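Local coordinates for desulfoferrodoxin (rbo) (Treponema pallidum subsp. pallidum str. Nichols, PDB 1Y07), which reduces superoxide to hydrogen peroxide at a mononuclear iron centre, at the interface of chains A and B. Sequence-based numbering; all coordinates share one arbitrary frame. Chains: chain A/B, desulfoferrodoxin (rbo).

Contact 1: the interface of chains A and B. Residues chain A 8, 19, 21-23, 26-27; chain B 10, 17, 29-30.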
loop_
_atom_site.group_PDB
_atom_site.type_symbol
_atom_site.label_atom_id
_atom_site.label_comp_id
_atom_site.label_asym_id
_atom_site.label_seq_id
_atom_site.Cartn_x
_atom_site.Cartn_y
_atom_site.Cartn_z
ATOM N N PHE A 8 -3.453 7.125 -8.369
ATOM C CA PHE A 8 -3.447 7.215 -9.840
ATOM C C PHE A 8 -4.190 5.968 -10.373
ATOM O O PHE A 8 -3.776 4.840 -10.136
ATOM C CB PHE A 8 -2.026 7.247 -10.319
ATOM C CG PHE A 8 -1.222 8.366 -9.691
ATOM C CD1 PHE A 8 -0.658 8.238 -8.417
ATOM C CD2 PHE A 8 -1.004 9.559 -10.422
ATOM C CE1 PHE A 8 0.068 9.313 -7.844
ATOM C CE2 PHE A 8 -0.267 10.627 -9.863
ATOM C CZ PHE A 8 0.275 10.502 -8.585
ATOM N N GLY A 19 0.729 6.795 -4.675
ATOM C CA GLY A 19 1.845 7.674 -4.465
ATOM C C GLY A 19 2.028 8.081 -3.042
ATOM O O GLY A 19 1.073 8.233 -2.323
ATOM N N ASP A 21 4.175 10.899 -1.043
ATOM C CA ASP A 21 4.861 12.173 -1.274
ATOM C C ASP A 21 5.139 12.430 -2.732
ATOM O O ASP A 21 6.205 12.899 -3.111
ATOM C CB ASP A 21 6.184 12.235 -0.471
ATOM C CG ASP A 21 5.969 12.489 0.943
ATOM O OD1 ASP A 21 4.795 12.586 1.397
ATOM O OD2 ASP A 21 6.963 12.625 1.708
ATOM N N ALA A 22 4.161 12.146 -3.573
ATOM C CA ALA A 22 4.303 12.450 -4.975
ATOM C C ALA A 22 4.179 13.948 -5.226
ATOM O O ALA A 22 3.258 14.583 -4.686
ATOM C CB ALA A 22 3.255 11.710 -5.777
ATOM N N PRO A 23 5.085 14.500 -6.041
ATOM C CA PRO A 23 4.997 15.908 -6.407
ATOM C C PRO A 23 3.683 16.166 -7.108
ATOM O O PRO A 23 3.218 15.303 -7.887
ATOM C CB PRO A 23 6.173 16.123 -7.391
ATOM C CG PRO A 23 7.154 15.021 -7.148
ATOM C CD PRO A 23 6.271 13.860 -6.637
ATOM N N SER A 26 2.717 15.065 -10.897
ATOM C CA SER A 26 3.235 13.763 -11.311
ATOM C C SER A 26 2.243 13.136 -12.283
ATOM O O SER A 26 1.025 13.307 -12.138
ATOM C CB SER A 26 3.340 12.817 -10.119
ATOM O OG SER A 26 4.345 13.223 -9.223
ATOM N N SER A 27 2.763 12.366 -13.215
ATOM C CA SER A 27 1.908 11.537 -14.036
ATOM C C SER A 27 2.493 10.141 -14.208
ATOM O O SER A 27 3.703 9.935 -14.155
ATOM C CB SER A 27 1.671 12.225 -15.372
ATOM O OG SER A 27 2.812 12.240 -16.206
ATOM N N GLN B 10 11.793 7.930 -6.430
ATOM C CA GLN B 10 12.463 9.226 -6.703
ATOM C C GLN B 10 13.901 9.236 -6.220
ATOM O O GLN B 10 14.227 8.425 -5.348
ATOM C CB GLN B 10 11.758 10.358 -5.969
ATOM C CG GLN B 10 10.609 10.943 -6.718
ATOM C CD GLN B 10 10.311 12.368 -6.298
ATOM O OE1 GLN B 10 9.652 12.575 -5.286
ATOM N NE2 GLN B 10 10.781 13.352 -7.082
ATOM N N PHE B 17 6.322 5.521 -5.657
ATOM C CA PHE B 17 5.056 5.002 -6.112
ATOM C C PHE B 17 5.047 3.507 -6.102
ATOM O O PHE B 17 6.043 2.863 -6.400
ATOM C CB PHE B 17 4.741 5.490 -7.529
ATOM C CG PHE B 17 4.850 6.996 -7.673
ATOM C CD1 PHE B 17 6.118 7.613 -7.704
ATOM C CD2 PHE B 17 3.707 7.781 -7.784
ATOM C CE1 PHE B 17 6.217 8.974 -7.858
ATOM C CE2 PHE B 17 3.811 9.162 -7.937
ATOM C CZ PHE B 17 5.049 9.744 -7.932
ATOM N N ALA B 29 6.470 10.199 -14.406
ATOM C CA ALA B 29 7.187 11.444 -14.625
ATOM C C ALA B 29 6.965 12.260 -13.364
ATOM O O ALA B 29 5.839 12.487 -12.971
ATOM C CB ALA B 29 6.620 12.151 -15.807
ATOM N N CYS B 30 8.023 12.667 -12.702
ATOM C CA CYS B 30 7.842 13.255 -11.380
ATOM C C CYS B 30 9.036 14.192 -11.095
ATOM O O CYS B 30 10.132 13.758 -10.741
ATOM C CB CYS B 30 7.544 12.080 -10.382
ATOM S SG CYS B 30 8.488 11.847 -8.899
HETATM O O HOH W 1 8.628 14.476 -3.528
#

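Contact 2: the interface of chains A and B. Residues chain A 16, 91; chain B 18, 20, 88-89.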
loop_
_atom_site.group_PDB
_atom_site.type_symbol
_atom_site.label_atom_id
_atom_site.label_comp_id
_atom_site.label_asym_id
_atom_site.label_seq_id
_atom_site.Cartn_x
_atom_site.Cartn_y
_atom_site.Cartn_z
ATOM N N PHE A 16 -3.843 -0.245 -9.795
ATOM C CA PHE A 16 -3.846 1.143 -9.278
ATOM C C PHE A 16 -2.355 1.523 -9.204
ATOM O O PHE A 16 -1.502 0.639 -9.229
ATOM C CB PHE A 16 -4.550 1.255 -7.869
ATOM C CG PHE A 16 -4.079 0.201 -6.867
ATOM C CD1 PHE A 16 -2.876 0.370 -6.158
ATOM C CD2 PHE A 16 -4.827 -0.979 -6.652
ATOM C CE1 PHE A 16 -2.399 -0.651 -5.293
ATOM C CE2 PHE A 16 -4.367 -1.982 -5.754
ATOM C CZ PHE A 16 -3.131 -1.780 -5.065
ATOM N N LEU A 91 -3.946 -1.416 1.772
ATOM C CA LEU A 91 -4.976 -1.341 0.750
ATOM C C LEU A 91 -5.563 -2.731 0.497
ATOM O O LEU A 91 -4.834 -3.667 0.307
ATOM C CB LEU A 91 -4.410 -0.752 -0.508
ATOM C CG LEU A 91 -5.481 -0.322 -1.517
ATOM C CD1 LEU A 91 -5.010 0.829 -2.346
ATOM C CD2 LEU A 91 -5.930 -1.453 -2.435
ATOM N N LEU B 18 3.893 2.972 -5.748
ATOM C CA LEU B 18 3.621 1.527 -5.781
ATOM C C LEU B 18 2.601 1.294 -6.887
ATOM O O LEU B 18 1.544 1.892 -6.882
ATOM C CB LEU B 18 3.063 1.099 -4.387
ATOM C CG LEU B 18 2.601 -0.310 -4.013
ATOM C CD1 LEU B 18 2.777 -0.411 -2.520
ATOM C CD2 LEU B 18 1.132 -0.608 -4.349
ATOM N N MET B 20 0.162 -1.459 -8.948
ATOM C CA MET B 20 -0.491 -2.765 -8.917
ATOM C C MET B 20 -0.943 -3.102 -10.348
ATOM O O MET B 20 -1.753 -2.370 -10.945
ATOM C CB MET B 20 -1.643 -2.806 -7.910
ATOM C CG MET B 20 -2.356 -4.195 -7.884
ATOM S SD MET B 20 -1.345 -5.686 -7.380
ATOM C CE MET B 20 -1.225 -5.478 -5.564
ATOM N N GLY B 88 -4.858 -8.112 0.253
ATOM C CA GLY B 88 -4.350 -6.780 0.076
ATOM C C GLY B 88 -2.851 -6.590 0.100
ATOM O O GLY B 88 -2.070 -7.500 -0.184
ATOM N N ILE B 89 -2.446 -5.358 0.390
ATOM C CA ILE B 89 -1.029 -4.970 0.445
ATOM C C ILE B 89 -0.849 -4.105 1.691
ATOM O O ILE B 89 -1.807 -3.445 2.142
ATOM C CB ILE B 89 -0.500 -4.212 -0.830
ATOM C CG1 ILE B 89 -1.211 -2.887 -1.062
ATOM C CG2 ILE B 89 -0.489 -5.138 -2.040
ATOM C CD1 ILE B 89 -0.608 -2.074 -2.125
#

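Contact 3: the interface of chains A and B. Residues chain A 3, 20-21; chain B 14-16, 93.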
loop_
_atom_site.group_PDB
_atom_site.type_symbol
_atom_site.label_atom_id
_atom_site.label_comp_id
_atom_site.label_asym_id
_atom_site.label_seq_id
_atom_site.Cartn_x
_atom_site.Cartn_y
_atom_site.Cartn_z
ATOM N N ARG A 3 3.468 9.994 5.232
ATOM C CA ARG A 3 3.511 10.583 3.852
ATOM C C ARG A 3 2.116 11.070 3.415
ATOM O O ARG A 3 1.091 10.564 3.859
ATOM C CB ARG A 3 3.979 9.537 2.806
ATOM C CG ARG A 3 5.309 8.819 3.075
ATOM C CD ARG A 3 6.527 9.684 2.791
ATOM N NE ARG A 3 7.765 8.920 2.759
ATOM C CZ ARG A 3 8.871 9.293 2.115
ATOM N NH1 ARG A 3 8.920 10.449 1.451
ATOM N NH2 ARG A 3 9.967 8.516 2.157
ATOM N N MET A 20 3.285 8.151 -2.632
ATOM C CA MET A 20 3.698 8.537 -1.284
ATOM C C MET A 20 4.625 9.726 -1.490
ATOM O O MET A 20 5.687 9.587 -2.037
ATOM C CB MET A 20 4.380 7.365 -0.583
ATOM C CG MET A 20 3.361 6.342 -0.078
ATOM S SD MET A 20 3.868 4.587 -0.151
ATOM C CE MET A 20 4.152 4.404 -2.052
ATOM N N ASP A 21 4.175 10.899 -1.043
ATOM C CA ASP A 21 4.861 12.173 -1.274
ATOM C C ASP A 21 5.139 12.430 -2.732
ATOM O O ASP A 21 6.205 12.899 -3.111
ATOM C CB ASP A 21 6.184 12.235 -0.471
ATOM C CG ASP A 21 5.969 12.489 0.943
ATOM O OD1 ASP A 21 4.795 12.586 1.397
ATOM O OD2 ASP A 21 6.963 12.625 1.708
ATOM N N ALA B 14 12.967 10.379 -1.075
ATOM C CA ALA B 14 12.065 11.456 -1.492
ATOM C C ALA B 14 10.645 10.966 -1.831
ATOM O O ALA B 14 9.903 11.657 -2.531
ATOM C CB ALA B 14 12.663 12.231 -2.680
ATOM N N GLY B 15 10.245 9.789 -1.356
ATOM C CA GLY B 15 8.949 9.254 -1.730
ATOM C C GLY B 15 9.023 8.348 -2.958
ATOM O O GLY B 15 10.088 8.109 -3.561
ATOM N N PHE B 16 7.870 7.812 -3.337
ATOM C CA PHE B 16 7.845 6.769 -4.321
ATOM C C PHE B 16 6.422 6.418 -4.694
ATOM O O PHE B 16 5.451 6.936 -4.131
ATOM C CB PHE B 16 8.553 5.502 -3.783
ATOM C CG PHE B 16 8.098 5.095 -2.422
ATOM C CD1 PHE B 16 7.326 3.996 -2.241
ATOM C CD2 PHE B 16 8.492 5.824 -1.288
ATOM C CE1 PHE B 16 6.941 3.619 -0.968
ATOM C CE2 PHE B 16 8.077 5.448 -0.022
ATOM C CZ PHE B 16 7.302 4.351 0.126
ATOM N N GLU B 93 7.405 1.868 6.596
ATOM C CA GLU B 93 8.777 2.358 6.619
ATOM C C GLU B 93 9.437 1.892 7.916
ATOM O O GLU B 93 8.787 1.748 8.940
ATOM C CB GLU B 93 8.802 3.871 6.494
ATOM C CG GLU B 93 8.250 4.307 5.160
ATOM C CD GLU B 93 8.144 5.818 4.931
ATOM O OE1 GLU B 93 8.171 6.573 5.923
ATOM O OE2 GLU B 93 8.000 6.243 3.749
HETATM O O HOH W 2 8.628 14.476 -3.528
#

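Contact 1: the interface of chains A and B
The outer end of the B:Phe17 ring is driven into chain A, where A:Phe8, A:Gly19 and A:Ala22 receive it. The A:Phe8 and B:Phe17 side chains cross obliquely: CE1 of A:Phe8 lies in the plane of the B:Phe17 ring at its edge, 3.7 Å from CE2. The methyl CB of A:Ala22 presses on the same rim from above the plane, 3.4 Å from CE2 of B:Phe17 and equally near CZ, while CA of A:Gly19 approaches CD2 from that side too. CG anti to the carbonyl carbon (chi1 -52°) points this rim of B:Phe17 at chain A. Past the ring tip, the hydroxyl OG of A:Ser26 is turned back on its own chain and held by O of A:Pro23 at 2.7 Å, on a carbonyl lone pair. A:Pro23 sets CD against SG of B:Cys30 at 3.8 Å and meets the amide of B:Gln10 tip to tip. A water joins OE1 of B:Gln10 (2.8 Å) to O of A:Asp21. Strands 27-30 of A and 27-29 of B pair antiparallel: N of A:Ser27 bonds O of B:Ala29 at 3.1 Å, and N of B:Ala29 bonds O of A:Ser27 at 2.8 Å. The patch ties the N-terminal regions of the two subunits together in a probable dimer.

Contact 2: the interface of chains A and B
The A:Phe16 ring is clamped between the two chains, with CB of B:Met20 on one face and CD1 of A:Leu91, from its own subunit, on the other. CB of B:Met20 stands over the ring centre, 3.4 Å from the centroid, in a CH-pi contact, whereas CD1 of A:Leu91 is also centred but farther off, 4.1 Å above the plane. Towards the ring's outer end, CE1 of A:Phe16 meets the methyl CD2 of B:Leu18 at 3.7 Å, and CD1 of B:Ile89 reaches both CZ and CE1. This hydrophobic plug belongs to a two-fold interface of the desulfoferrodoxin family's class III superoxide reductase, built on antiparallel beta pairing between chains. A:Phe16 places CG between its backbone N and carbonyl carbon (chi1 48°), which turns the ring across B:Met20. B:Met20 has CG anti to its N (chi1 179°), which sets CG 3.7 Å from CE2 of A:Phe16; bends at the next two torsions bring CE back towards CZ. The backbones also pair here: N of B:Met20 gives a nearly straight hydrogen bond to O of A:Phe16 at 2.7 Å, and the return bond from N of A:Phe16 is weak. Strand 89-93 of A pairs with strand 88-93 of B, N of B:Ile89 bonding O of A:Leu91 at 2.9 Å and N of A:Leu91 bonding O of B:Ile89 at 3.0 Å. CB of A:Leu91 packs on CG1 of B:Ile89.

Contact 3: the interface of chains A and B
A:Arg3 and B:Glu93 form a salt bridge across this patch of the interface between chains A and B, their side chains crossing at about a right angle. NE of A:Arg3 points at the carboxylate oxygen OE2 of B:Glu93, 2.9 Å away, and meets its syn lone pair. The oxygen lies in the guanidinium plane, although the carboxylate is turned 74° from it. A second, weak bond from NH2 of A:Arg3 reaches the same oxygen. On the other flank of the guanidinium, NH1 of A:Arg3 bridges at 2.9 Å to OD2 of A:Asp21, which it meets from above the carboxylate plane. The guanidinium thus links carboxylates of both chains, and its charge would be expected to ease their mutual repulsion. The bend of A:Arg3 at chi2 (-76°) turns the guanidinium towards chain B.

Backbone pairing is antiparallel: N of A:Met20 bonds O of B:Phe16 at 2.9 Å, and N of B:Phe16 bonds O of A:Met20 at 3.1 Å. The water held by O of A:Asp21 and OE1 of B:Gln10 also reaches O of B:Ala14, at 3.3 Å.

In the apolar contacts, CZ of A:Arg3 packs on CA of B:Gly15 at 3.8 Å. The bent chain of A:Met20 crosses the B:Phe16 ring with SD above the ring plane near CE1 and CB over the same face towards the rim; the methyl is modelled too close to be trusted. At the rim of that ring, OE2 of B:Glu93 lies in plane, 3.9 Å from CE2 of B:Phe16.

Contact 1 and contact 3 lie about 9 Å apart between the centres of their C-alpha atoms, and contact 2 is about 15 Å from each. Strand 16-20 of chain B runs through all three. Contact 1 and contact 3 share A:Asp21, a water bound to its carbonyl, and strand 17-20 of chain A; contact 2 and contact 3 share strand 88-93 of chain B. The A:Phe16–B:Met20 and B:Phe16–A:Met20 pairings of contact 2 and contact 3 are two-fold counterparts, with the methionine turned differently in each. Together the contacts join strands near the N-terminus and strands 89-93 (A) and 88-93 (B) in what is probably one dimer.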